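Local coordinates for GDSL-like protein (PDB 6HFZ), which is a two-domain esterase active on acetylated mannans, probably with acetylxylan esterase activity as well, at residues V248-F253 and D278-D283; G252-T257 and G270-K275. All coordinates share one frame; numbering follows the deposited sequence.

Contact 1: residues V248-F253 and D278-D283; sequences VVCHGF and DSITLD
Ile280 and Phe253 bury the most surface here, 75 and 69 Å², and they meet at about a right angle. The CG2 methyl of Ile280 stands over one face of the Phe253 ring, 4.1 Å from the ring centroid, offset toward the rim, a CH-pi contact. With chi1 and chi2 both near 180°, the other branch of Ile280 is extended and carries CD1 to Val248 CG1 at 3.6 Å, with Cys250 SG a little farther off. At the ring edge, Phe253 CE1 lies 3.6 Å from Asp278 O. An alanine in place of Phe253 would probably leave Ile280 CG2 without its aromatic partner and open a gap beside Leu350, Phe361 and Leu363, which also touch the ring.

Ser279, with 61 Å² covered, carries much of the backbone bonding: its O accepts the N-H of His251 at 2.8 Å and, weakly, that of Phe253, while its N donates to His251 O. Farther along, Val249 and Thr281 exchange two backbone bonds. Strand 249-251 is the outermost within the chain of a five-stranded antiparallel sheet, and 279-286 pairs on its other side with 342-352. The antiparallel ladder (167° between strand axes) thus divides its chemistry by face: Cys250 and Ile280 supply an apolar surface to the interior, whereas the other face mixes Val249 with His251, Ser279 and Thr281, and a water bridges His251 O and Ser279 OG.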
loop_
_atom_site.group_PDB
_atom_site.type_symbol
_atom_site.label_atom_id
_atom_site.label_comp_id
_atom_site.label_asym_id
_atom_site.label_seq_id
_atom_site.Cartn_x
_atom_site.Cartn_y
_atom_site.Cartn_z
ATOM N N VAL A 248 -9.775 8.881 -22.983
ATOM C CA VAL A 248 -8.407 9.305 -23.135
ATOM C C VAL A 248 -8.088 9.573 -24.610
ATOM O O VAL A 248 -8.490 8.813 -25.481
ATOM C CB VAL A 248 -7.471 8.240 -22.550
ATOM C CG1 VAL A 248 -6.029 8.528 -22.902
ATOM C CG2 VAL A 248 -7.687 8.141 -21.040
ATOM N N VAL A 249 -7.354 10.659 -24.876
ATOM C CA VAL A 249 -6.893 10.965 -26.242
ATOM C C VAL A 249 -5.355 11.068 -26.266
ATOM O O VAL A 249 -4.751 11.895 -25.603
ATOM C CB VAL A 249 -7.552 12.253 -26.763
ATOM C CG1 VAL A 249 -7.112 12.543 -28.193
ATOM C CG2 VAL A 249 -9.069 12.184 -26.652
ATOM N N CYS A 250 -4.692 10.217 -27.046
ATOM C CA CYS A 250 -3.244 10.299 -27.144
ATOM C C CYS A 250 -2.802 11.197 -28.304
ATOM O O CYS A 250 -3.390 11.113 -29.365
ATOM C CB CYS A 250 -2.653 8.910 -27.317
ATOM S SG CYS A 250 -2.993 7.853 -25.881
ATOM N N HIS A 251 -1.705 11.942 -28.103
ATOM C CA HIS A 251 -1.027 12.753 -29.111
ATOM C C HIS A 251 0.478 12.577 -28.939
ATOM O O HIS A 251 1.201 13.519 -28.605
ATOM C CB HIS A 251 -1.409 14.237 -29.002
ATOM C CG HIS A 251 -2.877 14.505 -29.073
ATOM N ND1 HIS A 251 -3.597 14.390 -30.256
ATOM C CD2 HIS A 251 -3.753 14.905 -28.125
ATOM C CE1 HIS A 251 -4.847 14.722 -30.040
ATOM N NE2 HIS A 251 -4.973 15.031 -28.733
ATOM N N GLY A 252 0.955 11.342 -29.134
ATOM C CA GLY A 252 2.361 11.014 -28.987
ATOM C C GLY A 252 2.599 9.915 -27.964
ATOM O O GLY A 252 3.396 9.012 -28.192
ATOM N N PHE A 253 1.916 9.996 -26.820
ATOM C CA PHE A 253 1.898 8.852 -25.847
ATOM C C PHE A 253 1.235 7.652 -26.532
ATOM O O PHE A 253 0.363 7.816 -27.356
ATOM C CB PHE A 253 1.164 9.243 -24.557
ATOM C CG PHE A 253 2.043 9.825 -23.492
ATOM C CD1 PHE A 253 2.346 11.178 -23.468
ATOM C CD2 PHE A 253 2.556 9.018 -22.495
ATOM C CE1 PHE A 253 3.163 11.703 -22.482
ATOM C CE2 PHE A 253 3.344 9.549 -21.484
ATOM C CZ PHE A 253 3.638 10.894 -21.471
ATOM N N ASP A 278 5.324 14.974 -26.926
ATOM C CA ASP A 278 4.350 13.893 -26.832
ATOM C C ASP A 278 3.398 14.195 -25.664
ATOM O O ASP A 278 3.851 14.529 -24.595
ATOM C CB ASP A 278 5.056 12.558 -26.566
ATOM C CG ASP A 278 5.796 11.969 -27.765
ATOM O OD1 ASP A 278 5.589 12.492 -28.899
ATOM O OD2 ASP A 278 6.548 10.961 -27.576
ATOM N N SER A 279 2.097 14.006 -25.856
ATOM C CA SER A 279 1.108 14.362 -24.833
ATOM C C SER A 279 -0.052 13.366 -24.846
ATOM O O SER A 279 -0.213 12.511 -25.767
ATOM C CB SER A 279 0.608 15.765 -24.992
ATOM O OG SER A 279 0.164 15.986 -26.304
ATOM N N ILE A 280 -0.886 13.499 -23.816
ATOM C CA ILE A 280 -2.070 12.704 -23.603
ATOM C C ILE A 280 -3.047 13.546 -22.776
ATOM O O ILE A 280 -2.598 14.334 -21.953
ATOM C CB ILE A 280 -1.688 11.386 -22.901
ATOM C CG1 ILE A 280 -2.908 10.482 -22.684
ATOM C CG2 ILE A 280 -0.951 11.684 -21.598
ATOM C CD1 ILE A 280 -2.543 9.125 -22.039
ATOM N N THR A 281 -4.334 13.415 -23.057
ATOM C CA THR A 281 -5.398 14.122 -22.327
ATOM C C THR A 281 -6.390 13.079 -21.798
ATOM O O THR A 281 -6.702 12.044 -22.462
ATOM C CB THR A 281 -6.089 15.188 -23.190
ATOM O OG1 THR A 281 -6.683 14.509 -24.293
ATOM C CG2 THR A 281 -5.134 16.246 -23.690
ATOM N N LEU A 282 -6.827 13.312 -20.557
ATOM C CA LEU A 282 -7.737 12.474 -19.832
ATOM C C LEU A 282 -8.794 13.354 -19.183
ATOM O O LEU A 282 -8.458 14.412 -18.677
ATOM C CB LEU A 282 -7.008 11.748 -18.692
ATOM C CG LEU A 282 -5.772 10.939 -19.050
ATOM C CD1 LEU A 282 -4.494 11.727 -18.913
ATOM C CD2 LEU A 282 -5.713 9.669 -18.201
ATOM N N ASP A 283 -10.018 12.828 -19.113
ATOM C CA ASP A 283 -11.086 13.313 -18.272
ATOM C C ASP A 283 -11.065 12.533 -16.951
ATOM O O ASP A 283 -11.153 11.315 -16.958
ATOM C CB ASP A 283 -12.455 13.077 -18.924
ATOM C CG ASP A 283 -12.712 13.886 -20.190
ATOM O OD1 ASP A 283 -12.019 14.900 -20.390
ATOM O OD2 ASP A 283 -13.615 13.489 -20.965
HETATM O O HOH W 1 1.778 16.459 -28.892
#

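Contact 2: residues G252-T257 and G270-K275; sequences GFVADT and GWTASK
Val254 and Thr272 form an antiparallel hydrogen-bonded pair: Val254 N donates to Thr272 O, and Thr272 N to Val254 O, both at 2.9 Å. A third bond, from Asp256 N to Gly270 O, has the same length and extends the ladder beyond the strand residues. Between them Ala255 and Trp271 make the non-hydrogen-bonded pair, their CA atoms 4.2 Å apart. The end-to-end directions of the touching parts differ by 141°.

Phe253 meets Ala273 squarely. The CB of Ala273 sits 3.5 Å above the centre of the Phe253 ring and only 2° off its normal, so all six ring carbons are nearly equidistant from the methyl. Trp271 CB approaches the ring edge, 3.8 Å from Phe253 CD2. The indole's CD1 lies 3.6 Å from Ala255 CA. On the face bearing Val254 and Thr272, Val254 CG1 lies between the backbone N and carbonyl carbon (chi1 45°), 3.4 Å from Thr272 OG1. Asp256 turns its carboxylate to partners outside both segments: OD2 bonds to Tyr362 OH and OD1 to Ser258 OG.

Strand 271-273 runs between 254-255 and 361-370, pairing with the latter through backbone hydrogen bonds of Trp271 with Leu363 and Ala273 with Phe361. On the inner face, Trp271 packs against Ile280 and Leu282 of strand 279-286, joining this antiparallel sheet to the one that strand belongs to.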
loop_
_atom_site.group_PDB
_atom_site.type_symbol
_atom_site.label_atom_id
_atom_site.label_comp_id
_atom_site.label_asym_id
_atom_site.label_seq_id
_atom_site.Cartn_x
_atom_site.Cartn_y
_atom_site.Cartn_z
ATOM N N GLY A 252 0.955 11.342 -29.134
ATOM C CA GLY A 252 2.361 11.014 -28.987
ATOM C C GLY A 252 2.599 9.915 -27.964
ATOM O O GLY A 252 3.396 9.012 -28.192
ATOM N N PHE A 253 1.916 9.996 -26.820
ATOM C CA PHE A 253 1.898 8.852 -25.847
ATOM C C PHE A 253 1.235 7.652 -26.532
ATOM O O PHE A 253 0.363 7.816 -27.356
ATOM C CB PHE A 253 1.164 9.243 -24.557
ATOM C CG PHE A 253 2.043 9.825 -23.492
ATOM C CD1 PHE A 253 2.346 11.178 -23.468
ATOM C CD2 PHE A 253 2.556 9.018 -22.495
ATOM C CE1 PHE A 253 3.163 11.703 -22.482
ATOM C CE2 PHE A 253 3.344 9.549 -21.484
ATOM C CZ PHE A 253 3.638 10.894 -21.471
ATOM N N VAL A 254 1.718 6.450 -26.237
ATOM C CA VAL A 254 1.185 5.227 -26.843
ATOM C C VAL A 254 0.856 4.225 -25.724
ATOM O O VAL A 254 1.670 3.997 -24.816
ATOM C CB VAL A 254 2.186 4.649 -27.865
ATOM C CG1 VAL A 254 3.611 4.638 -27.349
ATOM C CG2 VAL A 254 1.807 3.255 -28.318
ATOM N N ALA A 255 -0.313 3.599 -25.816
ATOM C CA ALA A 255 -0.709 2.611 -24.830
ATOM C C ALA A 255 0.264 1.425 -24.823
ATOM O O ALA A 255 0.684 0.954 -25.903
ATOM C CB ALA A 255 -2.098 2.149 -25.141
ATOM N N ASP A 256 0.570 0.911 -23.619
ATOM C CA ASP A 256 1.348 -0.296 -23.417
ATOM C C ASP A 256 0.322 -1.421 -23.232
ATOM O O ASP A 256 -0.349 -1.459 -22.233
ATOM C CB ASP A 256 2.304 -0.158 -22.225
ATOM C CG ASP A 256 2.909 -1.466 -21.735
ATOM O OD1 ASP A 256 2.959 -2.454 -22.544
ATOM O OD2 ASP A 256 3.348 -1.506 -20.578
ATOM N N THR A 257 0.197 -2.323 -24.218
ATOM C CA THR A 257 -0.813 -3.354 -24.173
ATOM C C THR A 257 -0.224 -4.701 -23.705
ATOM O O THR A 257 -0.922 -5.722 -23.761
ATOM C CB THR A 257 -1.496 -3.504 -25.542
ATOM O OG1 THR A 257 -0.499 -3.865 -26.490
ATOM C CG2 THR A 257 -2.155 -2.231 -26.016
ATOM N N GLY A 270 -0.406 1.290 -18.746
ATOM C CA GLY A 270 -0.305 2.705 -18.947
ATOM C C GLY A 270 0.140 3.046 -20.354
ATOM O O GLY A 270 -0.265 2.421 -21.331
ATOM N N TRP A 271 0.960 4.091 -20.461
ATOM C CA TRP A 271 1.303 4.665 -21.733
ATOM C C TRP A 271 2.771 5.076 -21.678
ATOM O O TRP A 271 3.277 5.488 -20.626
ATOM C CB TRP A 271 0.454 5.899 -22.064
ATOM C CG TRP A 271 -1.025 5.800 -22.030
ATOM C CD1 TRP A 271 -1.863 5.549 -23.078
ATOM C CD2 TRP A 271 -1.854 5.989 -20.871
ATOM N NE1 TRP A 271 -3.154 5.612 -22.661
ATOM C CE2 TRP A 271 -3.186 5.855 -21.306
ATOM C CE3 TRP A 271 -1.594 6.263 -19.517
ATOM C CZ2 TRP A 271 -4.266 5.998 -20.448
ATOM C CZ3 TRP A 271 -2.668 6.393 -18.671
ATOM C CH2 TRP A 271 -3.983 6.282 -19.128
ATOM N N THR A 272 3.455 5.046 -22.830
ATOM C CA THR A 272 4.847 5.442 -22.897
ATOM C C THR A 272 5.024 6.574 -23.911
ATOM O O THR A 272 4.201 6.683 -24.787
ATOM C CB THR A 272 5.781 4.296 -23.284
ATOM O OG1 THR A 272 5.351 3.774 -24.535
ATOM C CG2 THR A 272 5.772 3.214 -22.225
ATOM N N ALA A 273 6.124 7.327 -23.755
ATOM C CA ALA A 273 6.520 8.420 -24.693
ATOM C C ALA A 273 8.041 8.631 -24.682
ATOM O O ALA A 273 8.662 8.610 -23.625
ATOM C CB ALA A 273 5.785 9.688 -24.316
ATOM N N SER A 274 8.624 8.949 -25.857
ATOM C CA SER A 274 10.061 9.143 -25.988
ATOM C C SER A 274 10.452 10.541 -26.506
ATOM O O SER A 274 11.644 10.865 -26.457
ATOM C CB SER A 274 10.665 8.103 -26.929
ATOM O OG SER A 274 10.410 6.781 -26.453
ATOM N N LYS A 275 9.504 11.287 -27.074
ATOM C CA LYS A 275 9.832 12.544 -27.791
ATOM C C LYS A 275 9.223 13.787 -27.143
ATOM O O LYS A 275 8.067 13.801 -26.752
ATOM C CB LYS A 275 9.354 12.449 -29.226
ATOM C CG LYS A 275 10.115 11.396 -30.004
ATOM C CD LYS A 275 9.694 11.352 -31.424
ATOM C CE LYS A 275 10.377 10.222 -32.180
ATOM N NZ LYS A 275 9.825 10.124 -33.549
HETATM O O HOH W 2 4.044 1.707 -24.652
#

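Contacts 1 and 2 share Gly252 and Phe253, where the chain leaves strand 249-251 of one antiparallel sheet and enters strand 254-255 of another; their centres lie about 9 Å apart. Both are partly buried, combining an apolar inner face with a more exposed outer one. They touch chiefly at Trp271, whose CD1 is 3.8 Å from Cys250 SG, and also where Asp278 OD2 lies 3.6 Å from Ala273 CB. The shared Phe253 ring meets an isoleucine methyl toward its rim in contact 1 and an alanine methyl over its centre in contact 2, where an indole is added. Asp278 OD2 also accepts from Lys275 N, tying the turn between strands 271-273 and 279-286.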